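Local atomic coordinates of cyclohexadienyl dehydratase (Synthetic construct, PDB entry 5JOS), a protein that probably catalyses the dehydration of prephenate and L-arogenate, reactions of phenylalanine biosynthesis, on a scaffold of the periplasmic solute-binding protein type. Residues G23-G28 with F83-G88; G28-Y33 with V67-P72; T46-D51 with E238-K243; G142-F147 with M178-V183. One frame throughout, in Å; residues are numbered along the deposited sequence.

In the fold
Contacts 1, 2 and 3 belong to one lobe of a periplasmic-binding-protein fold, and contact 4 to the other. Contacts 1 and 2 share Gly28 and strand 24-29, which is the middle strand of a three-stranded parallel sheet; their centres are 11 Å apart, and Thr29 OG1 bonds Met87 O between them (2.7 Å). The centre of contact 3 is 17 Å from those of contacts 1 and 2, and its Asp49 touches Met87 and Gly88. Contact 4 comes within about 6 Å of contact 2 (nearest atoms) without touching, probably facing it across the cleft between the lobes. A citrate lies about 4 Å from its Asp181 side chain, whereas the bound benzoate is about 12 Å from Asn144.

Contact 1 of 4, residues G23-G28 with F83-G88; sequences GTLRVG and FDIAMG
Val27 pairs with Ile85 and Gly28 with Ala86 in parallel register, the Gly28-Ala86 pair being flanked by Gly28 N to Ile85 O at 2.7 Å and by Met87 N to Gly28 O at 3.0 Å. Ahead of this short pairing, Arg26 O receives Asp84 N at 2.7 Å and, weakly, Ile85 N, and the carboxylate of Asp84 returns the grip: its OD2 accepts from Arg26 N at 2.9 Å, on the anti side. With CG anti to its carbonyl carbon (chi1 -62°), Asp84 also presents OD1 to Arg26 NH2 at 2.9 Å. That salt bridge is straight and lies in the guanidinium plane, yet it meets OD1 from above the carboxylate, the two planes being 60° apart; Arg26 NE to OD2 is only a weak bond. Phe83 CA and C lie over one face of the guanidinium. Asp84 is further held by salt bridges from Arg22 and Arg15, and Arg26 by one to Asp81. Gly28 CA sits over the face of the Phe83 ring, 3.5 Å from its centroid, a CH-pi contact; a beta carbon there would collide with CE2 of Phe83. On the other face of the sheet, Val27 CG1 meets Met87 CB at 3.7 Å while Val27 and Ile85 lie side by side. The pairing is characteristic of the central parallel sheet of a solute-binding-protein lobe: strand 63-68 bonds to the far edge of strand 24-29, helix 48-60 packs on Leu25, Val27 and Met87, helix 74-79 meets Phe83, and strand 205-213 covers Ile85 and Ala86.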
# COMPACT_ATOMS: atom_id res chain seq x y z
N GLY A 23 -17.98 13.19 18.25
CA GLY A 23 -17.89 14.04 17.08
C GLY A 23 -16.51 14.14 16.43
O GLY A 23 -16.26 15.01 15.60
N THR A 24 -15.59 13.26 16.78
CA THR A 24 -14.28 13.27 16.14
C THR A 24 -13.84 11.84 15.93
O THR A 24 -14.11 10.99 16.78
CB THR A 24 -13.26 14.00 17.02
OG1 THR A 24 -13.66 15.36 17.21
CG2 THR A 24 -11.91 13.99 16.40
N LEU A 25 -13.18 11.58 14.79
CA LEU A 25 -12.46 10.32 14.54
C LEU A 25 -11.02 10.58 14.82
O LEU A 25 -10.43 11.43 14.20
CB LEU A 25 -12.62 9.86 13.14
CG LEU A 25 -11.82 8.59 12.78
CD1 LEU A 25 -12.35 7.36 13.52
CD2 LEU A 25 -11.90 8.36 11.29
N ARG A 26 -10.46 9.85 15.78
CA ARG A 26 -9.07 9.95 16.09
C ARG A 26 -8.29 8.92 15.26
O ARG A 26 -8.48 7.74 15.41
CB ARG A 26 -8.84 9.71 17.58
CG ARG A 26 -9.70 10.61 18.50
CD ARG A 26 -9.62 10.24 20.01
NE ARG A 26 -9.97 8.83 20.12
CZ ARG A 26 -9.52 7.93 21.01
NH1 ARG A 26 -8.68 8.25 22.02
NH2 ARG A 26 -9.92 6.68 20.91
N VAL A 27 -7.43 9.43 14.39
CA VAL A 27 -6.65 8.65 13.49
C VAL A 27 -5.17 8.70 13.86
O VAL A 27 -4.52 9.73 13.83
CB VAL A 27 -6.81 9.19 12.08
CG1 VAL A 27 -5.90 8.45 11.17
CG2 VAL A 27 -8.24 9.05 11.59
N GLY A 28 -4.64 7.57 14.26
CA GLY A 28 -3.26 7.49 14.55
C GLY A 28 -2.44 7.43 13.26
O GLY A 28 -2.73 6.66 12.36
N PHE A 83 -6.11 6.43 19.94
CA PHE A 83 -6.78 6.80 18.71
C PHE A 83 -7.69 5.66 18.32
O PHE A 83 -7.57 4.60 18.90
CB PHE A 83 -5.81 7.16 17.57
CG PHE A 83 -4.59 6.25 17.48
CD1 PHE A 83 -4.71 4.99 16.96
CD2 PHE A 83 -3.37 6.66 17.97
CE1 PHE A 83 -3.59 4.16 16.86
CE2 PHE A 83 -2.25 5.87 17.86
CZ PHE A 83 -2.37 4.61 17.32
N ASP A 84 -8.58 5.87 17.37
CA ASP A 84 -9.60 4.86 17.07
C ASP A 84 -9.14 3.93 15.97
O ASP A 84 -9.62 2.80 15.84
CB ASP A 84 -10.85 5.59 16.57
CG ASP A 84 -11.44 6.53 17.64
OD1 ASP A 84 -11.71 6.04 18.73
OD2 ASP A 84 -11.54 7.75 17.42
N ILE A 85 -8.21 4.40 15.13
CA ILE A 85 -7.80 3.65 13.99
C ILE A 85 -6.45 4.22 13.56
O ILE A 85 -6.19 5.47 13.63
CB ILE A 85 -8.83 3.76 12.89
CG1 ILE A 85 -8.46 2.94 11.66
CG2 ILE A 85 -8.98 5.21 12.44
CD1 ILE A 85 -9.66 2.77 10.68
N ALA A 86 -5.59 3.31 13.12
CA ALA A 86 -4.31 3.69 12.54
C ALA A 86 -4.35 3.68 11.02
O ALA A 86 -4.65 2.63 10.45
CB ALA A 86 -3.24 2.81 13.06
N MET A 87 -4.04 4.82 10.37
CA MET A 87 -4.16 4.93 8.94
C MET A 87 -2.89 5.60 8.50
O MET A 87 -2.64 6.81 8.82
CB MET A 87 -5.35 5.81 8.58
CG MET A 87 -6.67 5.20 9.05
SD MET A 87 -8.10 6.13 8.74
CE MET A 87 -8.49 5.68 7.07
N GLY A 88 -2.08 4.84 7.75
CA GLY A 88 -0.71 5.29 7.47
C GLY A 88 0.24 4.28 6.84
O GLY A 88 1.38 4.13 7.32

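Contact 2 of 4, residues G28-Y33 with V67-P72; sequences GTTGDY and VPTTWP
The indole of Trp71 and the carboxylate of Asp32 lie almost in one plane, 9° apart, with Trp71 NE1 donating to the syn lone pair of Asp32 OD1 at 2.9 Å. This side-chain bridge joins two loops that leave the C-terminal ends of neighbouring parallel strands in the sheet of a periplasmic-binding-protein lobe, the end at which such folds commonly form their cleft. Thr30 completes the grouping from two directions. Its hydroxyl donates to the same Asp32 OD1 at 2.7 Å, from above the carboxylate plane, giving that oxygen two donors. Its CG2, anti to the carbonyl carbon, projects over one face of the indole, 3.8 Å from the centroid of the five-membered ring, as a CH-pi contact. Tyr33 CD2 approaches Trp71 CZ2 at 4.0 Å, the two side chains crossing at about a right angle; the Tyr33 hydroxyl goes elsewhere, to Lys209. Replacing Trp71 by an alanine would probably leave Asp32 OD1 without its indole donor and open a gap beside the Thr30 methyl and the Tyr33 ring. Behind the loops, the strands pair in parallel through Thr29 N to Val67 O at 3.1 Å and Thr69 N to Thr29 O at 3.0 Å. The hydroxyls of Thr29 and Thr69 are bound outside the pair, by Met87 and Ser37 and by Asp77 respectively. One water gives the loops a second link: it donates to Asp32 OD2 at 2.6 Å and accepts from the backbone Trp71 N at 3.0 Å.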
# COMPACT_ATOMS: atom_id res chain seq x y z
N GLY A 28 -4.64 7.57 14.26
CA GLY A 28 -3.26 7.49 14.55
C GLY A 28 -2.44 7.43 13.26
O GLY A 28 -2.73 6.66 12.36
N THR A 29 -1.39 8.23 13.19
CA THR A 29 -0.56 8.22 11.98
C THR A 29 0.86 8.66 12.30
O THR A 29 1.09 9.46 13.25
CB THR A 29 -1.26 9.05 10.87
OG1 THR A 29 -0.80 8.65 9.57
CG2 THR A 29 -0.99 10.54 11.10
N THR A 30 1.86 8.19 11.53
CA THR A 30 3.28 8.49 11.86
C THR A 30 3.81 9.74 11.22
O THR A 30 4.69 10.36 11.80
CB THR A 30 4.22 7.32 11.56
OG1 THR A 30 4.23 7.00 10.15
CG2 THR A 30 3.71 6.11 12.32
N GLY A 31 3.31 10.17 10.06
CA GLY A 31 3.85 11.41 9.45
C GLY A 31 5.30 11.29 8.96
O GLY A 31 5.93 12.29 8.68
N ASP A 32 5.80 10.07 8.84
CA ASP A 32 7.18 9.84 8.40
C ASP A 32 7.29 8.83 7.27
O ASP A 32 8.36 8.25 7.05
CB ASP A 32 8.03 9.41 9.59
CG ASP A 32 7.61 8.05 10.16
OD1 ASP A 32 6.79 7.36 9.56
OD2 ASP A 32 8.15 7.66 11.21
N TYR A 33 6.20 8.70 6.52
CA TYR A 33 6.09 7.67 5.53
C TYR A 33 5.41 8.11 4.23
O TYR A 33 4.21 7.83 4.02
CB TYR A 33 5.35 6.48 6.15
CG TYR A 33 5.23 5.24 5.27
CD1 TYR A 33 6.08 4.99 4.18
CD2 TYR A 33 4.28 4.27 5.57
CE1 TYR A 33 5.98 3.80 3.46
CE2 TYR A 33 4.16 3.14 4.84
CZ TYR A 33 5.00 2.88 3.80
OH TYR A 33 4.78 1.67 3.14
N VAL A 67 -3.69 11.82 15.39
CA VAL A 67 -2.95 11.65 16.64
C VAL A 67 -1.57 11.12 16.27
O VAL A 67 -1.50 10.04 15.72
CB VAL A 67 -3.71 10.73 17.54
CG1 VAL A 67 -2.93 10.42 18.86
CG2 VAL A 67 -5.05 11.36 17.89
N PRO A 68 -0.48 11.92 16.50
CA PRO A 68 0.88 11.50 16.21
C PRO A 68 1.17 10.16 16.93
O PRO A 68 0.78 9.99 18.07
CB PRO A 68 1.76 12.60 16.81
CG PRO A 68 0.85 13.79 17.07
CD PRO A 68 -0.56 13.29 17.04
N THR A 69 1.72 9.19 16.21
CA THR A 69 2.27 8.01 16.83
C THR A 69 3.59 7.72 16.07
O THR A 69 3.93 8.43 15.09
CB THR A 69 1.24 6.84 16.81
OG1 THR A 69 1.67 5.73 17.60
CG2 THR A 69 1.05 6.36 15.47
N THR A 70 4.31 6.70 16.51
CA THR A 70 5.59 6.35 15.91
C THR A 70 5.61 4.83 15.73
O THR A 70 4.84 4.09 16.39
CB THR A 70 6.78 6.68 16.84
OG1 THR A 70 6.74 5.78 17.93
CG2 THR A 70 6.72 8.15 17.41
N TRP A 71 6.53 4.33 14.91
CA TRP A 71 6.51 2.90 14.66
C TRP A 71 6.75 2.07 15.92
O TRP A 71 6.10 1.07 16.08
CB TRP A 71 7.44 2.50 13.48
CG TRP A 71 6.95 3.16 12.20
CD1 TRP A 71 7.40 4.36 11.67
CD2 TRP A 71 5.86 2.77 11.41
NE1 TRP A 71 6.67 4.67 10.58
CE2 TRP A 71 5.71 3.73 10.40
CE3 TRP A 71 4.99 1.67 11.43
CZ2 TRP A 71 4.73 3.66 9.46
CZ3 TRP A 71 4.02 1.63 10.54
CH2 TRP A 71 3.89 2.61 9.53
N PRO A 72 7.63 2.53 16.83
CA PRO A 72 7.91 1.87 18.07
C PRO A 72 6.76 1.91 19.06
O PRO A 72 6.70 1.09 19.89
CB PRO A 72 9.06 2.73 18.67
CG PRO A 72 9.77 3.22 17.45
CD PRO A 72 8.62 3.61 16.59
O HOH W 1 7.80 6.66 13.59

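Contact 3 of 4, residues T46-D51 with E238-K243; sequences TGFDID and EKLYEK
Phe48 CE2 touches Leu240 CB and Tyr241 CD1, each at 3.8 Å, and so forms the apolar half of a helix-helix contact. The partners are the first turn of helix 48-60 and the C-terminal helix 236-245, which returns across 186 intervening residues to pack on the first lobe of the solute-binding-protein fold. Leu240 CD1 lies over one face of the Phe48 ring, while Tyr241 CD1 comes to that ring's edge near its plane. Phe48 reaches across because its CG is anti to the backbone N (chi1 -175°). The polar half is Asp51 with Lys243, which meet tip to tip: Lys243 NZ donates to the syn lone pair of Asp51 OD2 at 3.1 Å, the lysine chain being fully extended beyond CG. Leu240 CD2 is 3.9 Å from that OD2, so the charged pair borders directly on the apolar patch. In the next shell, Trp244 NE1 also donates to Asp51 OD2, and an alanine in place of Asp51 would probably leave both this indole and the Lys243 ammonium without their carboxylate partner. Met107 of strand 107-109 packs on both Phe48 and Tyr241, whose hydroxyl bonds to Tyr106 O. Asp49, at the edge of the Phe48 ring, is fixed by Tyr211 OH and Gly89 N. The turn carrying Phe48 and Asp51 starts from Gly47 at the N-cap, whose backbone angles (phi 140°) call for glycine; there Asp51 N bonds Gly47 O at 2.9 Å.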
# COMPACT_ATOMS: atom_id res chain seq x y z
N THR A 46 -0.06 15.28 5.18
CA THR A 46 -0.38 15.08 3.79
C THR A 46 -0.09 13.62 3.41
O THR A 46 0.73 12.95 4.07
CB THR A 46 0.34 16.11 2.91
OG1 THR A 46 -0.06 15.94 1.56
CG2 THR A 46 1.87 15.99 2.90
N GLY A 47 -0.81 13.14 2.40
CA GLY A 47 -0.57 11.83 1.85
C GLY A 47 -1.83 11.07 1.50
O GLY A 47 -2.95 11.46 1.84
N PHE A 48 -1.60 9.92 0.88
CA PHE A 48 -2.65 8.98 0.51
C PHE A 48 -3.64 8.66 1.64
O PHE A 48 -4.85 8.78 1.46
CB PHE A 48 -1.93 7.71 0.01
CG PHE A 48 -2.81 6.61 -0.55
CD1 PHE A 48 -3.55 5.78 0.28
CD2 PHE A 48 -2.74 6.28 -1.87
CE1 PHE A 48 -4.28 4.72 -0.23
CE2 PHE A 48 -3.49 5.22 -2.41
CZ PHE A 48 -4.27 4.46 -1.58
N ASP A 49 -3.14 8.22 2.80
CA ASP A 49 -4.04 7.85 3.86
C ASP A 49 -4.56 9.03 4.71
O ASP A 49 -5.50 8.83 5.52
CB ASP A 49 -3.45 6.78 4.73
CG ASP A 49 -3.47 5.43 4.07
OD1 ASP A 49 -4.43 5.10 3.33
OD2 ASP A 49 -2.52 4.64 4.32
N ILE A 50 -3.99 10.22 4.49
CA ILE A 50 -4.48 11.43 5.10
C ILE A 50 -5.70 11.80 4.34
O ILE A 50 -6.71 12.13 4.97
CB ILE A 50 -3.46 12.54 5.08
CG1 ILE A 50 -2.18 12.10 5.74
CG2 ILE A 50 -3.99 13.85 5.67
CD1 ILE A 50 -2.26 11.68 7.19
N ASP A 51 -5.63 11.70 2.99
CA ASP A 51 -6.80 11.88 2.20
C ASP A 51 -7.89 10.84 2.60
O ASP A 51 -9.09 11.15 2.66
CB ASP A 51 -6.49 11.69 0.72
CG ASP A 51 -5.76 12.83 0.12
OD1 ASP A 51 -5.45 13.82 0.82
OD2 ASP A 51 -5.57 12.78 -1.13
N GLU A 238 -8.91 4.30 -7.17
CA GLU A 238 -8.21 4.47 -8.44
C GLU A 238 -7.60 5.87 -8.52
O GLU A 238 -6.47 6.02 -8.93
CB GLU A 238 -9.16 4.31 -9.62
CG GLU A 238 -9.45 2.89 -9.97
CD GLU A 238 -10.59 2.77 -10.96
OE1 GLU A 238 -11.37 1.79 -10.81
OE2 GLU A 238 -10.75 3.64 -11.86
N LYS A 239 -8.37 6.89 -8.14
CA LYS A 239 -7.92 8.29 -8.24
C LYS A 239 -6.78 8.54 -7.27
O LYS A 239 -5.83 9.21 -7.56
CB LYS A 239 -9.06 9.26 -7.92
CG LYS A 239 -9.73 9.77 -9.15
CD LYS A 239 -10.82 8.85 -9.64
CE LYS A 239 -12.05 9.68 -10.01
NZ LYS A 239 -13.24 8.82 -10.27
N LEU A 240 -6.88 7.94 -6.11
CA LEU A 240 -5.81 8.01 -5.15
C LEU A 240 -4.53 7.35 -5.62
O LEU A 240 -3.42 7.86 -5.38
CB LEU A 240 -6.24 7.36 -3.84
CG LEU A 240 -7.32 8.10 -3.05
CD1 LEU A 240 -7.68 7.24 -1.82
CD2 LEU A 240 -6.73 9.41 -2.60
N TYR A 241 -4.65 6.17 -6.23
CA TYR A 241 -3.47 5.51 -6.83
C TYR A 241 -2.83 6.42 -7.85
O TYR A 241 -1.61 6.62 -7.93
CB TYR A 241 -3.88 4.22 -7.54
CG TYR A 241 -3.92 2.98 -6.65
CD1 TYR A 241 -4.49 3.03 -5.40
CD2 TYR A 241 -3.42 1.74 -7.10
CE1 TYR A 241 -4.56 1.91 -4.59
CE2 TYR A 241 -3.49 0.59 -6.28
CZ TYR A 241 -4.09 0.71 -5.05
OH TYR A 241 -4.18 -0.37 -4.19
N GLU A 242 -3.68 7.01 -8.65
CA GLU A 242 -3.16 7.87 -9.65
C GLU A 242 -2.43 9.09 -9.05
O GLU A 242 -1.27 9.39 -9.40
CB GLU A 242 -4.33 8.25 -10.50
CG GLU A 242 -4.04 9.20 -11.58
CD GLU A 242 -5.31 9.35 -12.37
OE1 GLU A 242 -5.91 10.43 -12.31
OE2 GLU A 242 -5.76 8.34 -12.94
N LYS A 243 -3.13 9.79 -8.18
CA LYS A 243 -2.62 11.00 -7.55
C LYS A 243 -1.32 10.72 -6.75
O LYS A 243 -0.33 11.43 -6.91
CB LYS A 243 -3.69 11.56 -6.62
CG LYS A 243 -3.25 12.77 -5.82
CD LYS A 243 -4.34 13.31 -4.88
CE LYS A 243 -3.75 14.51 -4.14
NZ LYS A 243 -4.61 15.01 -3.00

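Contact 4 of 4, residues G142-F147 with M178-V183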
# COMPACT_ATOMS: atom_id res chain seq x y z
N GLY A 142 19.10 -12.15 -3.55
CA GLY A 142 17.93 -11.99 -2.62
C GLY A 142 16.62 -12.40 -3.29
O GLY A 142 16.58 -13.23 -4.23
N THR A 143 15.54 -11.78 -2.86
CA THR A 143 14.21 -12.12 -3.30
C THR A 143 13.93 -11.78 -4.77
O THR A 143 13.09 -12.45 -5.40
CB THR A 143 13.16 -11.50 -2.31
OG1 THR A 143 13.43 -10.11 -2.10
CG2 THR A 143 13.33 -12.10 -1.01
N ASN A 144 14.56 -10.74 -5.35
CA ASN A 144 14.32 -10.45 -6.74
C ASN A 144 14.85 -11.58 -7.59
O ASN A 144 14.13 -12.07 -8.47
CB ASN A 144 14.95 -9.12 -7.15
CG ASN A 144 14.36 -7.97 -6.40
OD1 ASN A 144 13.13 -7.95 -6.12
ND2 ASN A 144 15.21 -6.99 -6.06
N GLU A 145 16.09 -12.02 -7.32
CA GLU A 145 16.63 -13.07 -8.09
C GLU A 145 15.81 -14.38 -7.90
O GLU A 145 15.41 -15.07 -8.87
CB GLU A 145 18.12 -13.27 -7.72
CG GLU A 145 18.62 -14.55 -8.46
CD GLU A 145 20.13 -14.79 -8.38
OE1 GLU A 145 20.81 -14.25 -7.45
OE2 GLU A 145 20.56 -15.55 -9.29
N LYS A 146 15.54 -14.70 -6.67
CA LYS A 146 14.74 -15.89 -6.36
C LYS A 146 13.32 -15.85 -6.99
O LYS A 146 12.81 -16.83 -7.50
CB LYS A 146 14.73 -16.00 -4.84
CG LYS A 146 13.85 -17.05 -4.22
CD LYS A 146 13.41 -16.54 -2.83
CE LYS A 146 13.43 -17.60 -1.75
NZ LYS A 146 12.82 -18.87 -2.20
N PHE A 147 12.67 -14.71 -7.03
CA PHE A 147 11.37 -14.65 -7.70
C PHE A 147 11.54 -15.02 -9.20
O PHE A 147 10.73 -15.76 -9.81
CB PHE A 147 10.78 -13.22 -7.62
CG PHE A 147 9.46 -13.10 -8.26
CD1 PHE A 147 9.37 -12.83 -9.63
CD2 PHE A 147 8.29 -13.26 -7.52
CE1 PHE A 147 8.12 -12.75 -10.26
CE2 PHE A 147 7.05 -13.18 -8.15
CZ PHE A 147 6.97 -12.90 -9.50
N MET A 178 12.61 -5.28 -15.08
CA MET A 178 13.35 -5.35 -13.83
C MET A 178 12.38 -5.81 -12.77
O MET A 178 11.30 -5.27 -12.71
CB MET A 178 13.94 -3.98 -13.47
CG MET A 178 14.61 -4.01 -12.11
SD MET A 178 15.11 -2.32 -11.78
CE MET A 178 15.71 -2.53 -10.11
N ILE A 179 12.75 -6.85 -12.00
CA ILE A 179 11.99 -7.30 -10.85
C ILE A 179 12.55 -6.68 -9.63
O ILE A 179 13.74 -6.81 -9.38
CB ILE A 179 12.07 -8.83 -10.63
CG1 ILE A 179 11.60 -9.52 -11.87
CG2 ILE A 179 11.27 -9.27 -9.45
CD1 ILE A 179 10.16 -9.26 -12.28
N THR A 180 11.66 -5.98 -8.89
CA THR A 180 12.09 -5.29 -7.69
C THR A 180 10.89 -5.13 -6.75
O THR A 180 9.76 -5.31 -7.18
CB THR A 180 12.71 -3.95 -8.08
OG1 THR A 180 13.28 -3.32 -6.95
CG2 THR A 180 11.72 -3.07 -8.66
N ASP A 181 11.14 -4.74 -5.49
CA ASP A 181 10.03 -4.37 -4.60
C ASP A 181 9.14 -3.29 -5.17
O ASP A 181 9.61 -2.38 -5.83
CB ASP A 181 10.51 -3.88 -3.24
CG ASP A 181 11.14 -4.98 -2.42
OD1 ASP A 181 10.83 -6.15 -2.56
OD2 ASP A 181 11.98 -4.66 -1.62
N THR A 182 7.86 -3.36 -4.80
CA THR A 182 6.86 -2.46 -5.29
C THR A 182 7.29 -0.98 -5.10
O THR A 182 7.20 -0.16 -6.05
CB THR A 182 5.53 -2.71 -4.66
OG1 THR A 182 5.16 -4.05 -4.98
CG2 THR A 182 4.50 -1.73 -5.18
N VAL A 183 7.76 -0.66 -3.90
CA VAL A 183 8.09 0.70 -3.61
C VAL A 183 9.13 1.24 -4.54
O VAL A 183 9.01 2.34 -5.03
CB VAL A 183 8.47 0.91 -2.14
CG1 VAL A 183 9.82 0.31 -1.79
CG2 VAL A 183 8.44 2.41 -1.89
O HOH W 2 14.08 -4.72 -4.38
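With CG anti to its carbonyl carbon (chi1 -62°), Asn144 lays its amide against the backbone of Ile179 and Thr180, its CG 3.3 Å from Ile179 O and its OD1 3.3 Å from Thr180 CA. This is alpha/beta packing in the second lobe of the solute-binding-protein fold: helix 143-151 leans on strand 177-181 of a mixed five-stranded sheet, and the axes of residues 143-147 and 178-181 pass 7.7 Å apart, their directions 131° apart. No hydrogen bond runs directly between the two segments. The amide against the strand backbone is the tight part. Its looser apolar flank is a single touch, Phe147 CD1 to Ile179 CG2 at 4.0 Å, where the two side chains cross at about a right angle. Leu152 touches both residues; Val136 and Val138 of strand 135-138 pack on Ile179, and the ring of Phe204 meets that of Phe147.

Toward Thr143 and Asp181 direct packing gives way to polar and water-mediated links. Lys111 NZ ties this side together, bonding Asn144 OD1 and Thr143 OG1 and forming a salt bridge with Asp181 OD1. A bound citrate, probably from the crystallisation liquor, shares a hydrogen bond with Thr143 OG1 and lies close to Asp181, which is consistent with a pocket here. Asn144 ND2 serves Asn139 OD1 as well as one water. That water accepts from Asn144 ND2 at 3.0 Å and from Asp181 N at 3.1 Å.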